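Local coordinates for protein purine phosphoribosyltransferase (Pyrococcus horikoshii, PDB 1VDM) that probably transfers a phosphoribosyl group from phosphoribosyl diphosphate to a purine base, at residues M1-L6 against E146-E151; W9-A14 against V141-E146; F16-K21 against A117-K122; I88-S93 against K97-V102. One frame throughout, in Å; residues are numbered along the deposited sequence.

Contact 1 of 4, residues M1-L6 against E146-E151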
loop_
_atom_site.group_PDB
_atom_site.type_symbol
_atom_site.label_atom_id
_atom_site.label_comp_id
_atom_site.label_asym_id
_atom_site.label_seq_id
_atom_site.Cartn_x
_atom_site.Cartn_y
_atom_site.Cartn_z
ATOM N N MET G 1 -32.649 -22.279 23.380
ATOM C CA MET G 1 -32.051 -20.929 23.597
ATOM C C MET G 1 -33.075 -19.864 23.967
ATOM O O MET G 1 -33.746 -19.293 23.102
ATOM C CB MET G 1 -31.275 -20.488 22.352
ATOM C CG MET G 1 -29.898 -21.128 22.251
ATOM S SD MET G 1 -29.105 -20.883 20.656
ATOM C CE MET G 1 -29.523 -22.429 19.872
ATOM N N ASP G 2 -33.174 -19.604 25.267
ATOM C CA ASP G 2 -34.099 -18.613 25.805
ATOM C C ASP G 2 -33.405 -17.282 26.070
ATOM O O ASP G 2 -33.772 -16.539 26.987
ATOM C CB ASP G 2 -34.735 -19.138 27.098
ATOM C CG ASP G 2 -33.729 -19.831 28.008
ATOM O OD1 ASP G 2 -32.734 -19.184 28.415
ATOM O OD2 ASP G 2 -33.937 -21.028 28.314
ATOM N N LYS G 3 -32.388 -16.999 25.265
ATOM C CA LYS G 3 -31.639 -15.757 25.366
ATOM C C LYS G 3 -31.705 -15.039 24.020
ATOM O O LYS G 3 -31.951 -15.659 22.979
ATOM C CB LYS G 3 -30.183 -16.041 25.719
ATOM C CG LYS G 3 -29.937 -16.417 27.160
ATOM C CD LYS G 3 -28.471 -16.757 27.369
ATOM C CE LYS G 3 -28.163 -17.028 28.827
ATOM N NZ LYS G 3 -26.738 -17.407 29.012
ATOM N N VAL G 4 -31.507 -13.728 24.039
ATOM C CA VAL G 4 -31.522 -12.951 22.802
ATOM C C VAL G 4 -30.106 -12.473 22.482
ATOM O O VAL G 4 -29.509 -11.706 23.246
ATOM C CB VAL G 4 -32.474 -11.728 22.899
ATOM C CG1 VAL G 4 -32.250 -10.777 21.720
ATOM C CG2 VAL G 4 -33.899 -12.202 22.897
ATOM N N TYR G 5 -29.576 -12.947 21.357
ATOM C CA TYR G 5 -28.225 -12.580 20.924
ATOM C C TYR G 5 -28.227 -11.487 19.860
ATOM O O TYR G 5 -28.326 -11.768 18.671
ATOM C CB TYR G 5 -27.471 -13.802 20.375
ATOM C CG TYR G 5 -27.293 -14.900 21.382
ATOM C CD1 TYR G 5 -28.341 -15.779 21.675
ATOM C CD2 TYR G 5 -26.095 -15.039 22.082
ATOM C CE1 TYR G 5 -28.200 -16.768 22.644
ATOM C CE2 TYR G 5 -25.942 -16.023 23.055
ATOM C CZ TYR G 5 -27.000 -16.881 23.331
ATOM O OH TYR G 5 -26.867 -17.834 24.308
ATOM N N LEU G 6 -28.108 -10.246 20.303
ATOM C CA LEU G 6 -28.057 -9.071 19.434
ATOM C C LEU G 6 -26.750 -8.997 18.634
ATOM O O LEU G 6 -25.655 -9.014 19.182
ATOM C CB LEU G 6 -28.205 -7.825 20.308
ATOM C CG LEU G 6 -29.666 -7.508 20.636
ATOM C CD1 LEU G 6 -29.840 -6.108 21.227
ATOM C CD2 LEU G 6 -30.576 -7.572 19.410
ATOM N N GLU G 146 -19.257 -11.946 26.518
ATOM C CA GLU G 146 -18.787 -13.328 26.363
ATOM C C GLU G 146 -19.879 -14.314 26.828
ATOM O O GLU G 146 -20.816 -13.923 27.528
ATOM C CB GLU G 146 -17.494 -13.541 27.167
ATOM C CG GLU G 146 -16.280 -12.701 26.703
ATOM C CD GLU G 146 -16.502 -11.195 26.829
ATOM O OE1 GLU G 146 -16.803 -10.720 27.947
ATOM O OE2 GLU G 146 -16.378 -10.478 25.809
ATOM N N PHE G 147 -19.758 -15.577 26.420
ATOM C CA PHE G 147 -20.722 -16.619 26.777
ATOM C C PHE G 147 -20.245 -17.532 27.912
ATOM O O PHE G 147 -19.054 -17.828 28.028
ATOM C CB PHE G 147 -21.000 -17.552 25.596
ATOM C CG PHE G 147 -21.390 -16.864 24.325
ATOM C CD1 PHE G 147 -21.949 -15.594 24.331
ATOM C CD2 PHE G 147 -21.280 -17.538 23.118
ATOM C CE1 PHE G 147 -22.394 -15.018 23.156
ATOM C CE2 PHE G 147 -21.725 -16.968 21.938
ATOM C CZ PHE G 147 -22.284 -15.709 21.958
ATOM N N PRO G 148 -21.180 -18.005 28.755
ATOM C CA PRO G 148 -20.838 -18.904 29.867
ATOM C C PRO G 148 -20.698 -20.319 29.325
ATOM O O PRO G 148 -21.342 -20.678 28.342
ATOM C CB PRO G 148 -22.044 -18.795 30.796
ATOM C CG PRO G 148 -22.571 -17.429 30.513
ATOM C CD PRO G 148 -22.481 -17.365 29.001
ATOM N N VAL G 149 -19.850 -21.120 29.955
ATOM C CA VAL G 149 -19.689 -22.499 29.521
ATOM C C VAL G 149 -20.476 -23.386 30.491
ATOM O O VAL G 149 -20.492 -23.144 31.704
ATOM C CB VAL G 149 -18.206 -22.913 29.515
ATOM C CG1 VAL G 149 -18.066 -24.347 29.047
ATOM C CG2 VAL G 149 -17.421 -21.997 28.604
ATOM N N ILE G 150 -21.154 -24.394 29.955
ATOM C CA ILE G 150 -21.926 -25.307 30.787
ATOM C C ILE G 150 -21.131 -26.587 31.031
ATOM O O ILE G 150 -20.778 -27.302 30.088
ATOM C CB ILE G 150 -23.270 -25.665 30.124
ATOM C CG1 ILE G 150 -24.075 -24.385 29.877
ATOM C CG2 ILE G 150 -24.043 -26.634 31.011
ATOM C CD1 ILE G 150 -25.357 -24.591 29.134
ATOM N N GLU G 151 -20.851 -26.864 32.303
ATOM C CA GLU G 151 -20.092 -28.050 32.681
ATOM C C GLU G 151 -20.933 -29.067 33.454
ATOM O O GLU G 151 -21.873 -28.704 34.163
ATOM C CB GLU G 151 -18.865 -27.634 33.501
ATOM C CG GLU G 151 -17.806 -26.918 32.667
ATOM C CD GLU G 151 -16.692 -26.289 33.494
ATOM O OE1 GLU G 151 -16.986 -25.368 34.287
ATOM O OE2 GLU G 151 -15.523 -26.712 33.345
#
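The ring of Y5 presents one edge to a face of F147, and the F147 CE1 corner lies in the plane of the tyrosine ring. Their planes stand at 81° and the centroids are 5.4 Å apart, an offset edge-to-face pair. Y5 CE2 makes the nearest approach, 3.7 Å from F147 CE1, with F147 CZ only slightly farther away. The edge therefore sits over one side of the phenylalanine ring and not over its middle, and the positive rim of hydrogens on Y5 can meet the pi cloud of F147. In F147, CG lies opposite the carbonyl carbon (chi1 -52°), and the ring is brought round to meet Y5. V141, of the neighbouring strand 139-141, touches both. Next to the ring pair, the extended chain of K3 brings NZ to 4.3 Å from P148 CD, a loose contact beside the exposed proline, where a lysine can keep its charge near solvent. With an alanine in place of Y5, one face of F147 would probably lose its aromatic partner and the phenylalanine ring would be freer to shift. F147 also packs on R13 of a neighbouring subunit. The arrangement is that of a C-terminal tail packed on the N-terminal strand, whose last residues, I150 and E151, pair antiparallel with a strand of that subunit, so that a sheet runs across the interface.

Contact 2 of 4, residues W9-A14 against V141-E146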
loop_
_atom_site.group_PDB
_atom_site.type_symbol
_atom_site.label_atom_id
_atom_site.label_comp_id
_atom_site.label_asym_id
_atom_site.label_seq_id
_atom_site.Cartn_x
_atom_site.Cartn_y
_atom_site.Cartn_z
ATOM N N TRP G 9 -24.565 -5.463 13.905
ATOM C CA TRP G 9 -25.319 -4.698 12.918
ATOM C C TRP G 9 -26.650 -4.274 13.550
ATOM O O TRP G 9 -27.147 -3.169 13.275
ATOM C CB TRP G 9 -25.568 -5.511 11.639
ATOM C CG TRP G 9 -26.195 -4.736 10.477
ATOM C CD1 TRP G 9 -27.040 -5.242 9.532
ATOM C CD2 TRP G 9 -26.019 -3.339 10.142
ATOM N NE1 TRP G 9 -27.409 -4.259 8.640
ATOM C CE2 TRP G 9 -26.799 -3.084 8.991
ATOM C CE3 TRP G 9 -25.282 -2.286 10.706
ATOM C CZ2 TRP G 9 -26.869 -1.818 8.391
ATOM C CZ3 TRP G 9 -25.353 -1.032 10.117
ATOM C CH2 TRP G 9 -26.145 -0.809 8.965
ATOM N N GLN G 10 -27.215 -5.139 14.401
ATOM C CA GLN G 10 -28.453 -4.807 15.086
ATOM C C GLN G 10 -28.188 -3.643 16.024
ATOM O O GLN G 10 -29.019 -2.746 16.155
ATOM C CB GLN G 10 -28.996 -5.998 15.892
ATOM C CG GLN G 10 -29.736 -7.040 15.058
ATOM C CD GLN G 10 -30.238 -8.206 15.888
ATOM O OE1 GLN G 10 -29.452 -8.892 16.548
ATOM N NE2 GLN G 10 -31.554 -8.440 15.859
ATOM N N VAL G 11 -27.032 -3.641 16.674
ATOM C CA VAL G 11 -26.718 -2.550 17.586
ATOM C C VAL G 11 -26.409 -1.247 16.832
ATOM O O VAL G 11 -26.777 -0.159 17.284
ATOM C CB VAL G 11 -25.538 -2.922 18.527
ATOM C CG1 VAL G 11 -25.113 -1.713 19.347
ATOM C CG2 VAL G 11 -25.969 -4.042 19.463
ATOM N N ASP G 12 -25.744 -1.350 15.683
ATOM C CA ASP G 12 -25.429 -0.156 14.899
ATOM C C ASP G 12 -26.717 0.487 14.370
ATOM O O ASP G 12 -26.927 1.688 14.528
ATOM C CB ASP G 12 -24.485 -0.487 13.733
ATOM C CG ASP G 12 -23.024 -0.187 14.055
ATOM O OD1 ASP G 12 -22.753 0.737 14.852
ATOM O OD2 ASP G 12 -22.142 -0.866 13.492
ATOM N N ARG G 13 -27.577 -0.311 13.752
ATOM C CA ARG G 13 -28.834 0.215 13.240
ATOM C C ARG G 13 -29.703 0.820 14.349
ATOM O O ARG G 13 -30.381 1.835 14.142
ATOM C CB ARG G 13 -29.616 -0.875 12.520
ATOM C CG ARG G 13 -29.061 -1.217 11.172
ATOM C CD ARG G 13 -29.944 -2.236 10.503
ATOM N NE ARG G 13 -29.673 -3.596 10.954
ATOM C CZ ARG G 13 -30.334 -4.661 10.523
ATOM N NH1 ARG G 13 -31.316 -4.528 9.640
ATOM N NH2 ARG G 13 -29.983 -5.865 10.936
ATOM N N ALA G 14 -29.675 0.198 15.523
ATOM C CA ALA G 14 -30.452 0.680 16.654
ATOM C C ALA G 14 -29.905 2.018 17.115
ATOM O O ALA G 14 -30.665 2.926 17.451
ATOM C CB ALA G 14 -30.396 -0.323 17.799
ATOM N N VAL G 141 -27.979 -11.075 25.343
ATOM C CA VAL G 141 -26.529 -11.196 25.260
ATOM C C VAL G 141 -26.104 -10.237 24.157
ATOM O O VAL G 141 -26.411 -10.449 22.988
ATOM C CB VAL G 141 -26.068 -12.615 24.872
ATOM C CG1 VAL G 141 -24.554 -12.654 24.820
ATOM C CG2 VAL G 141 -26.594 -13.632 25.872
ATOM N N PHE G 142 -25.419 -9.167 24.538
ATOM C CA PHE G 142 -24.960 -8.182 23.568
ATOM C C PHE G 142 -23.748 -8.673 22.765
ATOM O O PHE G 142 -23.055 -9.614 23.174
ATOM C CB PHE G 142 -24.655 -6.863 24.277
ATOM C CG PHE G 142 -25.872 -6.177 24.803
ATOM C CD1 PHE G 142 -26.191 -6.228 26.160
ATOM C CD2 PHE G 142 -26.725 -5.494 23.937
ATOM C CE1 PHE G 142 -27.347 -5.600 26.653
ATOM C CE2 PHE G 142 -27.885 -4.864 24.420
ATOM C CZ PHE G 142 -28.195 -4.918 25.779
ATOM N N PRO G 143 -23.469 -8.024 21.613
ATOM C CA PRO G 143 -22.348 -8.393 20.737
ATOM C C PRO G 143 -20.987 -8.317 21.422
ATOM O O PRO G 143 -20.049 -8.995 21.017
ATOM C CB PRO G 143 -22.448 -7.388 19.588
ATOM C CG PRO G 143 -23.790 -6.767 19.732
ATOM C CD PRO G 143 -24.042 -6.734 21.192
ATOM N N TRP G 144 -20.884 -7.488 22.454
ATOM C CA TRP G 144 -19.625 -7.320 23.178
ATOM C C TRP G 144 -19.510 -8.155 24.459
ATOM O O TRP G 144 -18.593 -7.955 25.258
ATOM C CB TRP G 144 -19.435 -5.847 23.527
ATOM C CG TRP G 144 -20.435 -5.329 24.500
ATOM C CD1 TRP G 144 -20.371 -5.403 25.871
ATOM C CD2 TRP G 144 -21.660 -4.641 24.193
ATOM N NE1 TRP G 144 -21.488 -4.798 26.435
ATOM C CE2 TRP G 144 -22.290 -4.323 25.426
ATOM C CE3 TRP G 144 -22.284 -4.261 23.000
ATOM C CZ2 TRP G 144 -23.508 -3.643 25.493
ATOM C CZ3 TRP G 144 -23.505 -3.579 23.070
ATOM C CH2 TRP G 144 -24.099 -3.281 24.308
ATOM N N GLU G 145 -20.444 -9.077 24.663
ATOM C CA GLU G 145 -20.417 -9.916 25.857
ATOM C C GLU G 145 -19.973 -11.348 25.573
ATOM O O GLU G 145 -20.261 -11.898 24.517
ATOM C CB GLU G 145 -21.794 -9.894 26.529
ATOM C CG GLU G 145 -22.020 -8.631 27.348
ATOM C CD GLU G 145 -23.465 -8.436 27.796
ATOM O OE1 GLU G 145 -23.689 -7.562 28.666
ATOM O OE2 GLU G 145 -24.366 -9.138 27.278
ATOM N N GLU G 146 -19.257 -11.946 26.518
ATOM C CA GLU G 146 -18.787 -13.328 26.363
ATOM C C GLU G 146 -19.879 -14.314 26.828
ATOM O O GLU G 146 -20.816 -13.923 27.528
ATOM C CB GLU G 146 -17.494 -13.541 27.167
ATOM C CG GLU G 146 -16.280 -12.701 26.703
ATOM C CD GLU G 146 -16.502 -11.195 26.829
ATOM O OE1 GLU G 146 -16.803 -10.720 27.947
ATOM O OE2 GLU G 146 -16.378 -10.478 25.809
#
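V11 meets P143 through a single methyl: CG2 lies 3.5 Å from P143 CG and touches P143 CD as well. The same methyl reaches obliquely to the indole of W144, 4.4 Å from CZ3. With CG1 opposite the backbone N (chi1 173°), CG2 is the branch that stands beside that nitrogen and faces the turn. A branched valine on the inner side of helix 8-23 and a compact proline ring thus fit together without any polar group between them. The next shell is the turn itself. F142 to E145 form a type I beta turn, closed by E145 N to F142 O, and P143, its phi already near -59°, suits the second position. E145 secures the turn a second time: its OE2 takes the N-H of F142 at 2.9 Å, the donor standing 45° out of the carboxylate plane. CB of F142 lies 3.4 Å above the indole plane of W144, toward its rim, on the same side from which the V11 methyl approaches. On the helix, CG of R13 lies over the rim of one face of W9. These two residues serve the assembly: W9 NE1 and R13 NH1 donate to P143 O and E145 O, both of a neighbouring subunit, while D12 makes a salt bridge with R43 of its own chain. The chemistry is divided accordingly: the buried join of helix to turn is wholly apolar and relies on shape, whereas polar groups of the same segments are used within the turn, elsewhere in the chain and at subunit interfaces.

Contact 3 of 4, residues F16-K21 against A117-K122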
loop_
_atom_site.group_PDB
_atom_site.type_symbol
_atom_site.label_atom_id
_atom_site.label_comp_id
_atom_site.label_asym_id
_atom_site.label_seq_id
_atom_site.Cartn_x
_atom_site.Cartn_y
_atom_site.Cartn_z
ATOM N N PHE G 16 -28.213 4.161 15.281
ATOM C CA PHE G 16 -28.469 5.166 14.251
ATOM C C PHE G 16 -29.892 5.696 14.358
ATOM O O PHE G 16 -30.129 6.898 14.180
ATOM C CB PHE G 16 -28.211 4.601 12.838
ATOM C CG PHE G 16 -26.771 4.734 12.385
ATOM C CD1 PHE G 16 -26.176 5.994 12.265
ATOM C CD2 PHE G 16 -25.994 3.601 12.114
ATOM C CE1 PHE G 16 -24.820 6.125 11.886
ATOM C CE2 PHE G 16 -24.643 3.723 11.736
ATOM C CZ PHE G 16 -24.059 4.991 11.624
ATOM N N ALA G 17 -30.829 4.801 14.660
ATOM C CA ALA G 17 -32.234 5.171 14.811
ATOM C C ALA G 17 -32.402 6.109 16.006
ATOM O O ALA G 17 -33.103 7.116 15.933
ATOM C CB ALA G 17 -33.084 3.919 14.997
ATOM N N LEU G 18 -31.750 5.775 17.108
ATOM C CA LEU G 18 -31.828 6.593 18.301
ATOM C C LEU G 18 -31.263 7.974 18.006
ATOM O O LEU G 18 -31.837 8.982 18.403
ATOM C CB LEU G 18 -31.049 5.931 19.446
ATOM C CG LEU G 18 -31.636 4.595 19.914
ATOM C CD1 LEU G 18 -30.625 3.830 20.768
ATOM C CD2 LEU G 18 -32.918 4.857 20.697
ATOM N N ALA G 19 -30.132 8.012 17.310
ATOM C CA ALA G 19 -29.481 9.272 16.957
ATOM C C ALA G 19 -30.441 10.234 16.273
ATOM O O ALA G 19 -30.574 11.376 16.695
ATOM C CB ALA G 19 -28.289 9.012 16.053
ATOM N N GLU G 20 -31.112 9.773 15.223
ATOM C CA GLU G 20 -32.045 10.630 14.502
ATOM C C GLU G 20 -33.081 11.244 15.444
ATOM O O GLU G 20 -33.459 12.412 15.289
ATOM C CB GLU G 20 -32.743 9.850 13.379
ATOM C CG GLU G 20 -33.562 10.734 12.411
ATOM C CD GLU G 20 -32.747 11.889 11.800
ATOM O OE1 GLU G 20 -31.690 11.620 11.181
ATOM O OE2 GLU G 20 -33.159 13.065 11.938
ATOM N N LYS G 21 -33.529 10.459 16.423
ATOM C CA LYS G 21 -34.511 10.920 17.397
ATOM C C LYS G 21 -33.882 11.871 18.408
ATOM O O LYS G 21 -34.496 12.860 18.802
ATOM C CB LYS G 21 -35.139 9.729 18.126
ATOM C CG LYS G 21 -36.614 9.533 17.837
ATOM C CD LYS G 21 -36.870 9.331 16.352
ATOM C CE LYS G 21 -38.360 9.346 16.039
ATOM N NZ LYS G 21 -38.631 9.130 14.589
ATOM N N ALA G 117 -32.029 7.185 26.934
ATOM C CA ALA G 117 -31.974 6.363 25.734
ATOM C C ALA G 117 -31.335 5.011 26.020
ATOM O O ALA G 117 -30.303 4.925 26.688
ATOM C CB ALA G 117 -31.197 7.090 24.644
ATOM N N CYS G 118 -31.960 3.960 25.500
ATOM C CA CYS G 118 -31.484 2.594 25.686
ATOM C C CYS G 118 -31.673 1.794 24.418
ATOM O O CYS G 118 -32.518 2.118 23.586
ATOM C CB CYS G 118 -32.264 1.892 26.806
ATOM S SG CYS G 118 -31.944 2.491 28.464
ATOM N N LEU G 119 -30.887 0.739 24.271
ATOM C CA LEU G 119 -31.024 -0.114 23.109
ATOM C C LEU G 119 -32.313 -0.917 23.262
ATOM O O LEU G 119 -33.072 -1.082 22.303
ATOM C CB LEU G 119 -29.840 -1.067 23.013
ATOM C CG LEU G 119 -28.482 -0.422 22.754
ATOM C CD1 LEU G 119 -27.375 -1.474 22.881
ATOM C CD2 LEU G 119 -28.497 0.204 21.356
ATOM N N ALA G 120 -32.557 -1.407 24.479
ATOM C CA ALA G 120 -33.738 -2.211 24.767
ATOM C C ALA G 120 -34.261 -2.005 26.178
ATOM O O ALA G 120 -33.591 -1.424 27.032
ATOM C CB ALA G 120 -33.424 -3.685 24.553
ATOM N N MET G 121 -35.476 -2.485 26.412
ATOM C CA MET G 121 -36.095 -2.388 27.727
ATOM C C MET G 121 -36.938 -3.623 27.975
ATOM O O MET G 121 -37.384 -4.288 27.037
ATOM C CB MET G 121 -36.995 -1.152 27.836
ATOM C CG MET G 121 -38.337 -1.287 27.129
ATOM S SD MET G 121 -39.775 -0.973 28.205
ATOM C CE MET G 121 -40.932 -2.166 27.546
ATOM N N LYS G 122 -37.146 -3.927 29.248
ATOM C CA LYS G 122 -37.962 -5.068 29.631
ATOM C C LYS G 122 -39.246 -4.525 30.263
ATOM O O LYS G 122 -39.208 -3.589 31.065
ATOM C CB LYS G 122 -37.165 -5.967 30.575
ATOM C CG LYS G 122 -36.058 -6.708 29.828
ATOM C CD LYS G 122 -35.060 -7.362 30.750
ATOM C CE LYS G 122 -34.143 -8.289 29.974
ATOM N NZ LYS G 122 -33.216 -9.025 30.871
#
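The carbonyl oxygen of C118 is touched by both methyls of L18, with CD1 at 3.8 Å from C118 O and CD2 slightly farther; these are van der Waals contacts and not polar bonds. The shortest polar bond within the two segments belongs to the helix, E20 N to F16 O at 3.2 Å. L18 is directed at the strand end from the buried side of helix 8-23. A chi1 of -65° sets its CG beside the backbone N, and the fork of the leucine reaches the backbone where the chain turns its corner. There L119, with helical backbone angles between two extended stretches, swings its side chain back so that CD2 comes to 4.2 Å from L18 CD1. A117, facing the helix with only a methyl, lets the leucine settle close to the chain. L119 holds the corner through backbone bonds to V133 and F134. L18 also packs on V149 of a neighbouring subunit. Since the crossing contacts are all apolar or carbon to carbonyl, they are largely indifferent to direction: the leucines fill space between helix and corner, and the join depends on close fit and the exclusion of water.

Contact 4 of 4, residues I88-S93 against K97-V102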
loop_
_atom_site.group_PDB
_atom_site.type_symbol
_atom_site.label_atom_id
_atom_site.label_comp_id
_atom_site.label_asym_id
_atom_site.label_seq_id
_atom_site.Cartn_x
_atom_site.Cartn_y
_atom_site.Cartn_z
ATOM N N ILE G 88 -29.069 10.235 29.175
ATOM C CA ILE G 88 -28.392 9.100 29.788
ATOM C C ILE G 88 -28.515 7.920 28.840
ATOM O O ILE G 88 -29.613 7.589 28.386
ATOM C CB ILE G 88 -29.020 8.762 31.152
ATOM C CG1 ILE G 88 -28.789 9.935 32.109
ATOM C CG2 ILE G 88 -28.414 7.484 31.721
ATOM C CD1 ILE G 88 -29.394 9.757 33.482
ATOM N N VAL G 89 -27.378 7.308 28.526
ATOM C CA VAL G 89 -27.341 6.179 27.608
ATOM C C VAL G 89 -26.948 4.904 28.324
ATOM O O VAL G 89 -25.948 4.860 29.037
ATOM C CB VAL G 89 -26.346 6.432 26.458
ATOM C CG1 VAL G 89 -26.420 5.298 25.444
ATOM C CG2 VAL G 89 -26.654 7.767 25.799
ATOM N N ASP G 90 -27.752 3.868 28.125
ATOM C CA ASP G 90 -27.524 2.576 28.751
ATOM C C ASP G 90 -27.966 1.529 27.739
ATOM O O ASP G 90 -28.725 1.838 26.824
ATOM C CB ASP G 90 -28.346 2.496 30.042
ATOM C CG ASP G 90 -27.926 1.346 30.944
ATOM O OD1 ASP G 90 -26.699 1.119 31.105
ATOM O OD2 ASP G 90 -28.833 0.678 31.509
ATOM N N ASP G 91 -27.490 0.297 27.883
ATOM C CA ASP G 91 -27.828 -0.741 26.906
ATOM C C ASP G 91 -29.273 -1.248 27.035
ATOM O O ASP G 91 -29.965 -1.495 26.055
ATOM C CB ASP G 91 -26.818 -1.903 26.999
ATOM C CG ASP G 91 -26.652 -2.381 28.443
ATOM O OD1 ASP G 91 -27.103 -1.667 29.340
ATOM O OD2 ASP G 91 -26.034 -3.424 28.649
ATOM N N VAL G 92 -29.723 -1.439 28.289
ATOM C CA VAL G 92 -31.086 -1.927 28.472
ATOM C C VAL G 92 -31.641 -1.608 29.862
ATOM O O VAL G 92 -30.937 -1.577 30.863
ATOM C CB VAL G 92 -31.093 -3.440 28.245
ATOM C CG1 VAL G 92 -30.231 -4.129 29.301
ATOM C CG2 VAL G 92 -32.511 -3.974 28.335
ATOM N N SER G 93 -32.957 -1.331 29.887
ATOM C CA SER G 93 -33.623 -1.061 31.154
ATOM C C SER G 93 -34.338 -2.311 31.669
ATOM O O SER G 93 -35.450 -2.634 31.275
ATOM C CB SER G 93 -34.649 0.048 30.903
ATOM O OG SER G 93 -34.953 0.705 32.133
ATOM N N LYS G 97 -33.232 -0.354 38.182
ATOM C CA LYS G 97 -32.477 -0.178 39.403
ATOM C C LYS G 97 -31.322 0.805 39.187
ATOM O O LYS G 97 -31.251 1.844 39.843
ATOM C CB LYS G 97 -31.960 -1.548 39.847
ATOM C CG LYS G 97 -31.276 -1.597 41.198
ATOM C CD LYS G 97 -30.727 -3.003 41.461
ATOM C CE LYS G 97 -29.743 -3.435 40.370
ATOM N NZ LYS G 97 -29.252 -4.831 40.547
ATOM N N THR G 98 -30.432 0.483 38.253
ATOM C CA THR G 98 -29.275 1.328 37.972
ATOM C C THR G 98 -29.662 2.718 37.483
ATOM O O THR G 98 -29.100 3.724 37.924
ATOM C CB THR G 98 -28.357 0.681 36.918
ATOM O OG1 THR G 98 -27.937 -0.609 37.376
ATOM C CG2 THR G 98 -27.131 1.541 36.690
ATOM N N LEU G 99 -30.626 2.770 36.570
ATOM C CA LEU G 99 -31.070 4.042 36.028
ATOM C C LEU G 99 -31.563 5.021 37.090
ATOM O O LEU G 99 -31.231 6.208 37.041
ATOM C CB LEU G 99 -32.142 3.814 34.961
ATOM C CG LEU G 99 -31.581 3.350 33.611
ATOM C CD1 LEU G 99 -32.696 3.080 32.619
ATOM C CD2 LEU G 99 -30.656 4.425 33.074
ATOM N N GLU G 100 -32.342 4.546 38.056
ATOM C CA GLU G 100 -32.828 5.447 39.100
ATOM C C GLU G 100 -31.673 6.065 39.882
ATOM O O GLU G 100 -31.708 7.248 40.221
ATOM C CB GLU G 100 -33.789 4.716 40.044
ATOM C CG GLU G 100 -35.154 4.476 39.415
ATOM C CD GLU G 100 -36.169 3.883 40.376
ATOM O OE1 GLU G 100 -37.322 3.649 39.940
ATOM O OE2 GLU G 100 -35.821 3.654 41.559
ATOM N N VAL G 101 -30.644 5.274 40.162
ATOM C CA VAL G 101 -29.490 5.792 40.883
ATOM C C VAL G 101 -28.806 6.873 40.045
ATOM O O VAL G 101 -28.379 7.905 40.565
ATOM C CB VAL G 101 -28.465 4.686 41.170
ATOM C CG1 VAL G 101 -27.279 5.260 41.927
ATOM C CG2 VAL G 101 -29.114 3.572 41.970
ATOM N N VAL G 102 -28.707 6.629 38.739
ATOM C CA VAL G 102 -28.070 7.576 37.824
ATOM C C VAL G 102 -28.882 8.858 37.647
ATOM O O VAL G 102 -28.309 9.932 37.486
ATOM C CB VAL G 102 -27.826 6.933 36.434
ATOM C CG1 VAL G 102 -27.206 7.939 35.493
ATOM C CG2 VAL G 102 -26.920 5.737 36.577
#
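I88 overlaps V102, its CD1 lying 3.5 Å from V102 CG1, while its other branch, CG2, sits between V102 CG1 and L99 CD2, 4.0 Å from each. CD1 thus meets V102 alone, and CG2 is shared by two residues one helical turn apart. The long arm is sent toward V102 by a chi1 of -65°, which turns CG1 away from the carbonyl carbon. L99 reaches across to the strand: CD2 also approaches CB of D90, at 4.3 Å, and CD1 rests 3.3 Å from S93 OG. That hydroxyl is engaged elsewhere, by V127 O and T125 OG1, so a methyl against it costs no bond. Cutting I88 back to an alanine would probably remove the CD1 contact and leave a gap beneath V102 and L99. V58 of strand 53-61 also covers V102. The strand 88-90 and helix 97-102 axes approach to 10.5 Å and run nearly antiparallel, at 159°, as expected where a strand enters a loop and a helix returns across its sheet. The hydrophobic strand, the acidic pair D90 and D91, and the loop leading to the helix that starts at K97 are consistent with the phosphoribosyl diphosphate-binding motif of type I phosphoribosyltransferases.

From the N terminus, strand 3-5 opens contact 1, and helix 8-23 follows with its first turns in contact 2 and its middle in contact 3. The chain then builds the central sheet and reaches contact 4, a short loop closed between strand 85-90 and helix 97-107. Strand 113-118 next closes contact 3, the turn after strand 139-141 closes contact 2, and the tail closes contact 1. The four loops nest, 4 within 3 within 2 within 1, and none cross. Contacts 3 and 4 meet through neighbouring strands of two sheets; L119 joins contact 3 to contact 2, and the pairing of V4 and L6 with V141 joins contact 2 to contact 1.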